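Local atomic coordinates of tartronate semialdehyde reductase (Salmonella typhimurium, PDB entry 1VPD), a protein that probably reduces tartronate semialdehyde to D-glycerate with NADH or NADPH, the last step in turning galactarate into D-glycerate. Residues Ile15-Asn23 with Gly128-Leu137; Asn231-Ile242 with Arg273-Ala284. All coordinates share one frame; numbering follows the deposited sequence.

In the fold
Interaction 1 (15-23 with 128-137) lies in the Rossmann-type nucleotide-binding domain, and interaction 2 (231-242 with 273-284) in the mostly helical domain, their centres 19 Å apart. Neither is wholly core: each mixes buried residues with exposed ones. Interaction 1 joins two nearly parallel helices by selenium and methyl packing, with one direct hydrogen bond and bridging waters, and buries 441 Å². Interaction 2 buries 912 Å² between two loops and the helix starts and ends beside them, held mainly by backbone hydrogen bonds, a salt bridge and an aromatic cluster. The two meet where E129 OE1 lies 2.9 Å from G235 N, a probable hydrogen bond, and where I15 packs on P234 and G235.

Interaction 1 (Ile15-Asn23 with Gly128-Leu137); sequences IMGKPMSKN and GEPKAIDGTL
M16, a selenomethionine near the start of the helix that follows the glycine-rich turn of a Rossmann-type fold, bends over A132 of helix 128-134. Residues 15-23 belong to the predicted NAD(+) site, and helix 17-23 runs beside helix 128-134 at 7.9 Å, the N-to-C directions only 18° apart. In the conformer described, one of two deposited, the M16 chain folds at chi2 and chi3, which turns its end onto the second helix: CE touches A132 CB and L137 CD2, both at 3.7 Å, while SE packs on the peptide between G128 and E129. A132, pointing its methyl toward helix 17-23, also receives P19 CG at 3.9 Å. P19 CB lies against I133 CG1, whose chain crosses the proline ring obliquely. Deeper in, the M20 and L137 side chains cross at about a right angle, with CG against CD1, and M16, M20 and L137 all rest on V125 of strand 119-126.

The exposed side is more polar. I15 CG2 abuts the carboxyl carbon CD of E129 at 3.5 Å, and a water donates to both I15 O and E129 OE2; the other oxygen, OE1, accepts a hydrogen bond from the backbone N of G235 in the helical domain. At the far end of the contact N23 reaches the backbone carbonyl of I133. Its ND2 donates to I133 O at 3.2 Å, nearly straight at 161°; I133 O lies close to the N23 amide plane, although ND2 sits above the carbonyl plane. A further water accepts from N23 ND2 and donates to A132 O at 2.8 Å.

Interaction 2 (Asn231-Ile242 with Arg273-Ala284); sequences NFKPGFRIDLHI and RADGHGNDDHSA
H282 presents one ring face to F236 in the C-terminal helical domain of this HIBADH-related reductase; the F236 edge points at it in a T-shaped pair with centroids 5.2 Å apart and planes at 64°. F236 CB adds a CH-pi contact over the same imidazole. F236 also lies beside a bound tartrate, probably from the crystallisation liquor. The backbones of R237 and D281 form a single beta bridge, with I238 N bonded to D280 O almost along the C=O axis. D281, its CG anti to the backbone N (chi1 -176°), extends OD1 to accept from F236 N at 2.9 Å through the anti lone pair; OD2 accepts from S283 N, closing an Asx turn, and from S283 OG, and is salt-bridged to K223. R273 grips D239 side-on: NE (2.8 Å) and NH2 (3.1 Å) converge on OD1 from one face of the carboxylate, whose plane is turned 61° from the guanidinium. I242 CD1 lies over a guanidinium face. F232 brings its ring edge to S283 OG. The contact ties the start of helix 238-255 to the end of helix 260-274, while H282 packs on helix 170-198, D281 on helix 218-228 and F232 on helix 285-293.

Interaction 1 (Ile15-Asn23 with Gly128-Leu137)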
loop_
_atom_site.group_PDB
_atom_site.type_symbol
_atom_site.label_atom_id
_atom_site.label_comp_id
_atom_site.label_asym_id
_atom_site.label_seq_id
_atom_site.Cartn_x
_atom_site.Cartn_y
_atom_site.Cartn_z
ATOM N N ILE A 15 8.245 2.904 3.807
ATOM C CA ILE A 15 8.399 1.471 4.065
ATOM C C ILE A 15 8.233 0.637 2.806
ATOM O O ILE A 15 8.963 -0.330 2.603
ATOM C CB ILE A 15 7.404 1.031 5.198
ATOM C CG1 ILE A 15 7.901 1.585 6.549
ATOM C CG2 ILE A 15 7.315 -0.485 5.258
ATOM C CD1 ILE A 15 6.980 1.380 7.748
HETATM N N MSE A 16 7.260 1.003 1.963
HETATM C CA MSE A 16 7.064 0.327 0.692
HETATM C C MSE A 16 7.932 0.958 -0.413
HETATM O O MSE A 16 8.600 0.254 -1.172
HETATM C CB MSE A 16 5.576 0.379 0.315
HETATM C CG MSE A 16 4.637 -0.163 1.423
HETATM SE SE MSE A 16 4.880 -2.085 1.734
HETATM C CE MSE A 16 4.331 -2.635 -0.063
ATOM N N GLY A 17 7.908 2.284 -0.501
ATOM C CA GLY A 17 8.556 2.991 -1.603
ATOM C C GLY A 17 10.062 2.772 -1.692
ATOM O O GLY A 17 10.616 2.610 -2.775
ATOM N N LYS A 18 10.724 2.805 -0.553
ATOM C CA LYS A 18 12.186 2.654 -0.554
ATOM C C LYS A 18 12.641 1.334 -1.189
ATOM O O LYS A 18 13.404 1.359 -2.159
ATOM C CB LYS A 18 12.769 2.855 0.840
ATOM C CG LYS A 18 14.295 2.803 0.856
ATOM C CD LYS A 18 14.833 3.434 2.106
ATOM C CE LYS A 18 14.925 2.459 3.215
ATOM N NZ LYS A 18 15.768 3.032 4.314
ATOM N N PRO A 19 12.193 0.171 -0.692
ATOM C CA PRO A 19 12.591 -1.089 -1.340
ATOM C C PRO A 19 12.142 -1.235 -2.787
ATOM O O PRO A 19 12.853 -1.876 -3.577
ATOM C CB PRO A 19 11.990 -2.178 -0.437
ATOM C CG PRO A 19 10.932 -1.476 0.358
ATOM C CD PRO A 19 11.403 -0.061 0.534
HETATM N N MSE A 20 10.991 -0.667 -3.141
HETATM C CA MSE A 20 10.525 -0.688 -4.503
HETATM C C MSE A 20 11.508 0.061 -5.427
HETATM O O MSE A 20 11.887 -0.447 -6.478
HETATM C CB MSE A 20 9.135 -0.076 -4.574
HETATM C CG MSE A 20 8.073 -1.024 -3.964
HETATM SE SE MSE A 20 6.388 -0.079 -3.612
HETATM C CE MSE A 20 5.669 -0.060 -5.403
ATOM N N SER A 21 11.907 1.253 -5.005
ATOM C CA SER A 21 12.862 2.055 -5.774
ATOM C C SER A 21 14.186 1.306 -5.937
ATOM O O SER A 21 14.793 1.352 -7.020
ATOM C CB SER A 21 13.073 3.438 -5.141
ATOM O OG SER A 21 13.824 3.402 -3.945
ATOM N N LYS A 22 14.621 0.604 -4.890
ATOM C CA LYS A 22 15.868 -0.156 -4.951
ATOM C C LYS A 22 15.764 -1.324 -5.930
ATOM O O LYS A 22 16.719 -1.623 -6.647
ATOM C CB LYS A 22 16.308 -0.609 -3.561
ATOM C CG LYS A 22 16.776 0.533 -2.702
ATOM C CD LYS A 22 17.329 0.013 -1.411
ATOM C CE LYS A 22 17.747 1.128 -0.512
ATOM N NZ LYS A 22 18.008 0.633 0.859
ATOM N N ASN A 23 14.591 -1.951 -6.038
ATOM C CA ASN A 23 14.402 -2.963 -7.053
ATOM C C ASN A 23 14.464 -2.422 -8.478
ATOM O O ASN A 23 14.940 -3.120 -9.381
ATOM C CB ASN A 23 13.114 -3.771 -6.805
ATOM C CG ASN A 23 13.286 -4.759 -5.673
ATOM O OD1 ASN A 23 14.401 -5.277 -5.473
ATOM N ND2 ASN A 23 12.202 -5.028 -4.910
ATOM N N GLY A 128 2.837 -6.395 1.361
ATOM C CA GLY A 128 3.478 -6.056 2.611
ATOM C C GLY A 128 4.943 -5.739 2.415
ATOM O O GLY A 128 5.504 -5.980 1.361
ATOM N N GLU A 129 5.559 -5.229 3.466
ATOM C CA GLU A 129 6.964 -4.853 3.407
ATOM C C GLU A 129 7.858 -6.004 2.921
ATOM O O GLU A 129 8.758 -5.768 2.115
ATOM C CB GLU A 129 7.399 -4.326 4.769
ATOM C CG GLU A 129 8.829 -3.815 4.808
ATOM C CD GLU A 129 9.252 -3.299 6.168
ATOM O OE1 GLU A 129 8.577 -3.574 7.205
ATOM O OE2 GLU A 129 10.268 -2.584 6.204
ATOM N N PRO A 130 7.653 -7.245 3.375
ATOM C CA PRO A 130 8.484 -8.349 2.863
ATOM C C PRO A 130 8.463 -8.509 1.354
ATOM O O PRO A 130 9.509 -8.793 0.747
ATOM C CB PRO A 130 7.912 -9.582 3.568
ATOM C CG PRO A 130 7.307 -9.028 4.827
ATOM C CD PRO A 130 6.714 -7.713 4.414
ATOM N N LYS A 131 7.303 -8.324 0.737
ATOM C CA LYS A 131 7.207 -8.504 -0.704
ATOM C C LYS A 131 7.595 -7.250 -1.499
ATOM O O LYS A 131 7.932 -7.344 -2.685
ATOM C CB LYS A 131 5.810 -8.983 -1.098
ATOM C CG LYS A 131 5.479 -10.385 -0.568
ATOM C CD LYS A 131 4.186 -10.919 -1.177
ATOM C CE LYS A 131 3.959 -12.374 -0.818
ATOM N NZ LYS A 131 4.784 -13.282 -1.677
ATOM N N ALA A 132 7.535 -6.086 -0.862
ATOM C CA ALA A 132 8.111 -4.868 -1.437
ATOM C C ALA A 132 9.622 -5.068 -1.547
ATOM O O ALA A 132 10.226 -4.763 -2.575
ATOM C CB ALA A 132 7.796 -3.666 -0.575
ATOM N N ILE A 133 10.207 -5.629 -0.497
ATOM C CA ILE A 133 11.657 -5.884 -0.456
ATOM C C ILE A 133 12.073 -6.902 -1.511
ATOM O O ILE A 133 12.981 -6.632 -2.304
ATOM C CB ILE A 133 12.110 -6.302 0.968
ATOM C CG1 ILE A 133 12.010 -5.117 1.930
ATOM C CG2 ILE A 133 13.554 -6.886 0.954
ATOM C CD1 ILE A 133 12.040 -5.481 3.383
ATOM N N ASP A 134 11.390 -8.046 -1.585
ATOM C CA ASP A 134 11.825 -9.114 -2.483
ATOM C C ASP A 134 11.258 -9.025 -3.907
ATOM O O ASP A 134 11.586 -9.838 -4.768
ATOM C CB ASP A 134 11.639 -10.494 -1.833
ATOM C CG ASP A 134 10.218 -11.002 -1.869
ATOM O OD1 ASP A 134 9.327 -10.330 -2.429
ATOM O OD2 ASP A 134 9.916 -12.118 -1.368
ATOM N N GLY A 135 10.458 -7.994 -4.164
ATOM C CA GLY A 135 9.960 -7.720 -5.486
ATOM C C GLY A 135 8.867 -8.630 -6.010
ATOM O O GLY A 135 8.761 -8.807 -7.220
ATOM N N THR A 136 8.044 -9.187 -5.115
ATOM C CA THR A 136 6.978 -10.103 -5.499
ATOM C C THR A 136 5.584 -9.530 -5.219
ATOM O O THR A 136 4.601 -10.281 -5.189
ATOM C CB THR A 136 7.119 -11.451 -4.766
ATOM O OG1 THR A 136 7.075 -11.265 -3.349
ATOM C CG2 THR A 136 8.491 -12.092 -5.043
ATOM N N LEU A 137 5.503 -8.208 -5.050
ATOM C CA LEU A 137 4.217 -7.503 -4.936
ATOM C C LEU A 137 3.269 -7.824 -6.076
ATOM O O LEU A 137 3.704 -8.027 -7.206
ATOM C CB LEU A 137 4.437 -5.989 -4.971
ATOM C CG LEU A 137 5.226 -5.360 -3.843
ATOM C CD1 LEU A 137 5.556 -3.908 -4.172
ATOM C CD2 LEU A 137 4.453 -5.436 -2.550
HETATM O O HOH W 1 11.098 -1.005 4.158
HETATM O O HOH W 2 14.237 -4.060 -2.389
HETATM O O HOH W 3 9.505 -4.070 -5.184
HETATM O O HOH W 4 15.083 -7.517 -4.216
#

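Interaction 2 (Asn231-Ile242 with Arg273-Ala284)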
loop_
_atom_site.group_PDB
_atom_site.type_symbol
_atom_site.label_atom_id
_atom_site.label_comp_id
_atom_site.label_asym_id
_atom_site.label_seq_id
_atom_site.Cartn_x
_atom_site.Cartn_y
_atom_site.Cartn_z
ATOM N N ASN A 231 6.044 -8.847 17.910
ATOM C CA ASN A 231 6.630 -7.888 16.984
ATOM C C ASN A 231 5.523 -7.168 16.224
ATOM O O ASN A 231 4.977 -7.720 15.275
ATOM C CB ASN A 231 7.534 -8.600 16.001
ATOM C CG ASN A 231 8.041 -7.686 14.898
ATOM O OD1 ASN A 231 8.000 -6.446 15.010
ATOM N ND2 ASN A 231 8.486 -8.291 13.808
ATOM N N PHE A 232 5.206 -5.947 16.651
ATOM C CA PHE A 232 4.156 -5.145 16.001
ATOM C C PHE A 232 4.728 -3.919 15.296
ATOM O O PHE A 232 4.047 -2.901 15.123
ATOM C CB PHE A 232 3.090 -4.758 17.023
ATOM C CG PHE A 232 2.470 -5.946 17.719
ATOM C CD1 PHE A 232 1.555 -6.739 17.063
ATOM C CD2 PHE A 232 2.801 -6.265 19.039
ATOM C CE1 PHE A 232 0.972 -7.832 17.711
ATOM C CE2 PHE A 232 2.241 -7.352 19.671
ATOM C CZ PHE A 232 1.328 -8.134 19.019
ATOM N N LYS A 233 5.981 -4.015 14.876
ATOM C CA LYS A 233 6.631 -2.934 14.145
ATOM C C LYS A 233 6.155 -2.868 12.690
ATOM O O LYS A 233 6.183 -3.864 11.982
ATOM C CB LYS A 233 8.148 -3.151 14.147
ATOM C CG LYS A 233 8.934 -2.017 13.508
ATOM C CD LYS A 233 10.426 -2.346 13.358
ATOM C CE LYS A 233 11.173 -1.152 12.756
ATOM N NZ LYS A 233 12.625 -1.442 12.636
ATOM N N PRO A 234 5.732 -1.702 12.221
ATOM C CA PRO A 234 5.353 -1.591 10.803
ATOM C C PRO A 234 6.549 -1.838 9.881
ATOM O O PRO A 234 7.666 -1.445 10.218
ATOM C CB PRO A 234 4.863 -0.150 10.652
ATOM C CG PRO A 234 4.784 0.409 11.979
ATOM C CD PRO A 234 5.536 -0.452 12.953
ATOM N N GLY A 235 6.344 -2.489 8.749
ATOM C CA GLY A 235 5.066 -3.067 8.355
ATOM C C GLY A 235 4.091 -2.004 7.871
ATOM O O GLY A 235 4.489 -0.967 7.320
ATOM N N PHE A 236 2.813 -2.236 8.130
ATOM C CA PHE A 236 1.727 -1.366 7.673
ATOM C C PHE A 236 0.924 -0.866 8.867
ATOM O O PHE A 236 0.224 -1.634 9.524
ATOM C CB PHE A 236 0.822 -2.127 6.711
ATOM C CG PHE A 236 -0.208 -1.249 6.023
ATOM C CD1 PHE A 236 0.188 -0.238 5.157
ATOM C CD2 PHE A 236 -1.574 -1.455 6.214
ATOM C CE1 PHE A 236 -0.732 0.549 4.499
ATOM C CE2 PHE A 236 -2.516 -0.659 5.545
ATOM C CZ PHE A 236 -2.105 0.347 4.708
ATOM N N ARG A 237 1.011 0.425 9.145
ATOM C CA ARG A 237 0.383 1.006 10.336
ATOM C C ARG A 237 -1.134 0.874 10.320
ATOM O O ARG A 237 -1.788 1.088 9.289
ATOM C CB ARG A 237 0.693 2.498 10.451
ATOM C CG ARG A 237 2.162 2.823 10.690
ATOM C CD ARG A 237 2.377 4.289 10.931
ATOM N NE ARG A 237 2.444 5.056 9.692
ATOM C CZ ARG A 237 1.579 5.998 9.314
ATOM N NH1 ARG A 237 0.521 6.322 10.051
ATOM N NH2 ARG A 237 1.788 6.620 8.171
ATOM N N ILE A 238 -1.689 0.572 11.488
ATOM C CA ILE A 238 -3.139 0.582 11.689
ATOM C C ILE A 238 -3.782 1.890 11.179
ATOM O O ILE A 238 -4.827 1.845 10.524
ATOM C CB ILE A 238 -3.479 0.361 13.188
ATOM C CG1 ILE A 238 -3.269 -1.103 13.598
ATOM C CG2 ILE A 238 -4.895 0.837 13.511
ATOM C CD1 ILE A 238 -4.402 -2.042 13.165
ATOM N N ASP A 239 -3.141 3.039 11.409
ATOM C CA ASP A 239 -3.705 4.298 10.957
ATOM C C ASP A 239 -3.905 4.371 9.437
ATOM O O ASP A 239 -4.879 4.986 8.976
ATOM C CB ASP A 239 -2.913 5.507 11.478
ATOM C CG ASP A 239 -3.199 5.817 12.925
ATOM O OD1 ASP A 239 -4.264 5.400 13.462
ATOM O OD2 ASP A 239 -2.394 6.482 13.618
ATOM N N LEU A 240 -2.989 3.775 8.676
ATOM C CA LEU A 240 -3.143 3.683 7.228
ATOM C C LEU A 240 -4.248 2.707 6.820
ATOM O O LEU A 240 -5.000 2.987 5.894
ATOM C CB LEU A 240 -1.831 3.311 6.540
ATOM C CG LEU A 240 -0.745 4.373 6.678
ATOM C CD1 LEU A 240 0.569 3.808 6.127
ATOM C CD2 LEU A 240 -1.140 5.644 5.959
ATOM N N HIS A 241 -4.371 1.589 7.529
ATOM C CA HIS A 241 -5.426 0.642 7.214
ATOM C C HIS A 241 -6.799 1.245 7.532
ATOM O O HIS A 241 -7.747 0.993 6.794
ATOM C CB HIS A 241 -5.220 -0.723 7.883
ATOM C CG HIS A 241 -5.717 -1.860 7.046
ATOM N ND1 HIS A 241 -5.144 -3.111 7.073
ATOM C CD2 HIS A 241 -6.744 -1.933 6.159
ATOM C CE1 HIS A 241 -5.790 -3.906 6.229
ATOM N NE2 HIS A 241 -6.769 -3.216 5.665
ATOM N N ILE A 242 -6.888 2.081 8.569
ATOM C CA ILE A 242 -8.109 2.817 8.869
ATOM C C ILE A 242 -8.529 3.675 7.674
ATOM O O ILE A 242 -9.699 3.685 7.291
ATOM C CB ILE A 242 -7.958 3.688 10.161
ATOM C CG1 ILE A 242 -8.000 2.781 11.398
ATOM C CG2 ILE A 242 -9.055 4.748 10.228
ATOM C CD1 ILE A 242 -7.626 3.450 12.720
ATOM N N ARG A 273 -6.691 2.475 17.784
ATOM C CA ARG A 273 -6.144 3.837 17.677
ATOM C C ARG A 273 -6.304 4.601 18.998
ATOM O O ARG A 273 -5.353 5.244 19.483
ATOM C CB ARG A 273 -6.855 4.603 16.558
ATOM C CG ARG A 273 -6.563 6.121 16.542
ATOM C CD ARG A 273 -7.316 6.866 15.453
ATOM N NE ARG A 273 -6.695 6.640 14.166
ATOM C CZ ARG A 273 -7.202 7.036 13.006
ATOM N NH1 ARG A 273 -8.352 7.679 12.968
ATOM N NH2 ARG A 273 -6.547 6.778 11.875
ATOM N N ALA A 274 -7.483 4.488 19.596
ATOM C CA ALA A 274 -7.770 5.166 20.861
ATOM C C ALA A 274 -6.897 4.632 22.004
ATOM O O ALA A 274 -6.653 5.358 22.968
ATOM C CB ALA A 274 -9.213 5.052 21.198
ATOM N N ASP A 275 -6.444 3.385 21.894
ATOM C CA ASP A 275 -5.608 2.739 22.905
ATOM C C ASP A 275 -4.121 2.738 22.536
ATOM O O ASP A 275 -3.344 1.946 23.066
ATOM C CB ASP A 275 -6.121 1.326 23.141
ATOM C CG ASP A 275 -5.659 0.721 24.460
ATOM O OD1 ASP A 275 -5.389 1.452 25.428
ATOM O OD2 ASP A 275 -5.538 -0.508 24.572
ATOM N N GLY A 276 -3.729 3.629 21.638
ATOM C CA GLY A 276 -2.324 3.858 21.322
ATOM C C GLY A 276 -1.646 2.956 20.314
ATOM O O GLY A 276 -0.401 2.981 20.234
ATOM N N HIS A 277 -2.422 2.215 19.514
ATOM C CA HIS A 277 -1.894 1.243 18.557
ATOM C C HIS A 277 -1.879 1.719 17.087
ATOM O O HIS A 277 -1.556 0.940 16.191
ATOM C CB HIS A 277 -2.678 -0.072 18.602
ATOM C CG HIS A 277 -2.473 -0.886 19.837
ATOM N ND1 HIS A 277 -1.405 -1.748 19.991
ATOM C CD2 HIS A 277 -3.228 -1.013 20.955
ATOM C CE1 HIS A 277 -1.510 -2.362 21.160
ATOM N NE2 HIS A 277 -2.606 -1.936 21.763
ATOM N N GLY A 278 -2.201 2.980 16.839
ATOM C CA GLY A 278 -2.289 3.502 15.482
ATOM C C GLY A 278 -1.013 3.405 14.675
ATOM O O GLY A 278 -1.041 3.265 13.450
ATOM N N ASN A 279 0.129 3.470 15.357
ATOM C CA ASN A 279 1.417 3.365 14.687
ATOM C C ASN A 279 2.015 1.965 14.720
ATOM O O ASN A 279 3.163 1.763 14.282
ATOM C CB ASN A 279 2.401 4.387 15.270
ATOM C CG ASN A 279 2.045 5.798 14.866
ATOM O OD1 ASN A 279 1.921 6.091 13.674
ATOM N ND2 ASN A 279 1.815 6.659 15.840
ATOM N N ASP A 280 1.249 0.994 15.222
ATOM C CA ASP A 280 1.653 -0.404 15.173
ATOM C C ASP A 280 1.274 -1.038 13.842
ATOM O O ASP A 280 0.327 -0.603 13.193
ATOM C CB ASP A 280 0.985 -1.211 16.280
ATOM C CG ASP A 280 1.571 -0.962 17.647
ATOM O OD1 ASP A 280 2.690 -0.398 17.763
ATOM O OD2 ASP A 280 0.974 -1.357 18.659
ATOM N N ASP A 281 2.016 -2.066 13.438
ATOM C CA ASP A 281 1.640 -2.911 12.311
ATOM C C ASP A 281 0.225 -3.426 12.498
ATOM O O ASP A 281 -0.214 -3.632 13.616
ATOM C CB ASP A 281 2.577 -4.101 12.197
ATOM C CG ASP A 281 2.283 -4.963 10.982
ATOM O OD1 ASP A 281 2.529 -4.503 9.846
ATOM O OD2 ASP A 281 1.801 -6.114 11.088
ATOM N N HIS A 282 -0.480 -3.660 11.395
ATOM C CA HIS A 282 -1.859 -4.136 11.499
ATOM C C HIS A 282 -2.070 -5.542 12.092
ATOM O O HIS A 282 -3.198 -5.873 12.463
ATOM C CB HIS A 282 -2.681 -3.932 10.215
ATOM C CG HIS A 282 -2.112 -4.490 8.942
ATOM N ND1 HIS A 282 -0.867 -5.071 8.787
ATOM C CD2 HIS A 282 -2.677 -4.495 7.713
ATOM C CE1 HIS A 282 -0.704 -5.425 7.516
ATOM N NE2 HIS A 282 -1.794 -5.092 6.850
ATOM N N SER A 283 -0.991 -6.294 12.275
ATOM C CA SER A 283 -1.001 -7.495 13.116
ATOM C C SER A 283 -1.477 -7.174 14.540
ATOM O O SER A 283 -1.958 -8.062 15.247
ATOM C CB SER A 283 0.383 -8.174 13.129
ATOM O OG SER A 283 1.399 -7.281 13.570
ATOM N N ALA A 284 -1.370 -5.910 14.962
ATOM C CA ALA A 284 -1.861 -5.483 16.276
ATOM C C ALA A 284 -3.388 -5.558 16.418
ATOM O O ALA A 284 -3.930 -5.383 17.503
ATOM C CB ALA A 284 -1.349 -4.089 16.627
HETATM O O HOH W 5 5.433 -0.561 16.985
HETATM O O HOH W 6 0.040 7.072 12.521
#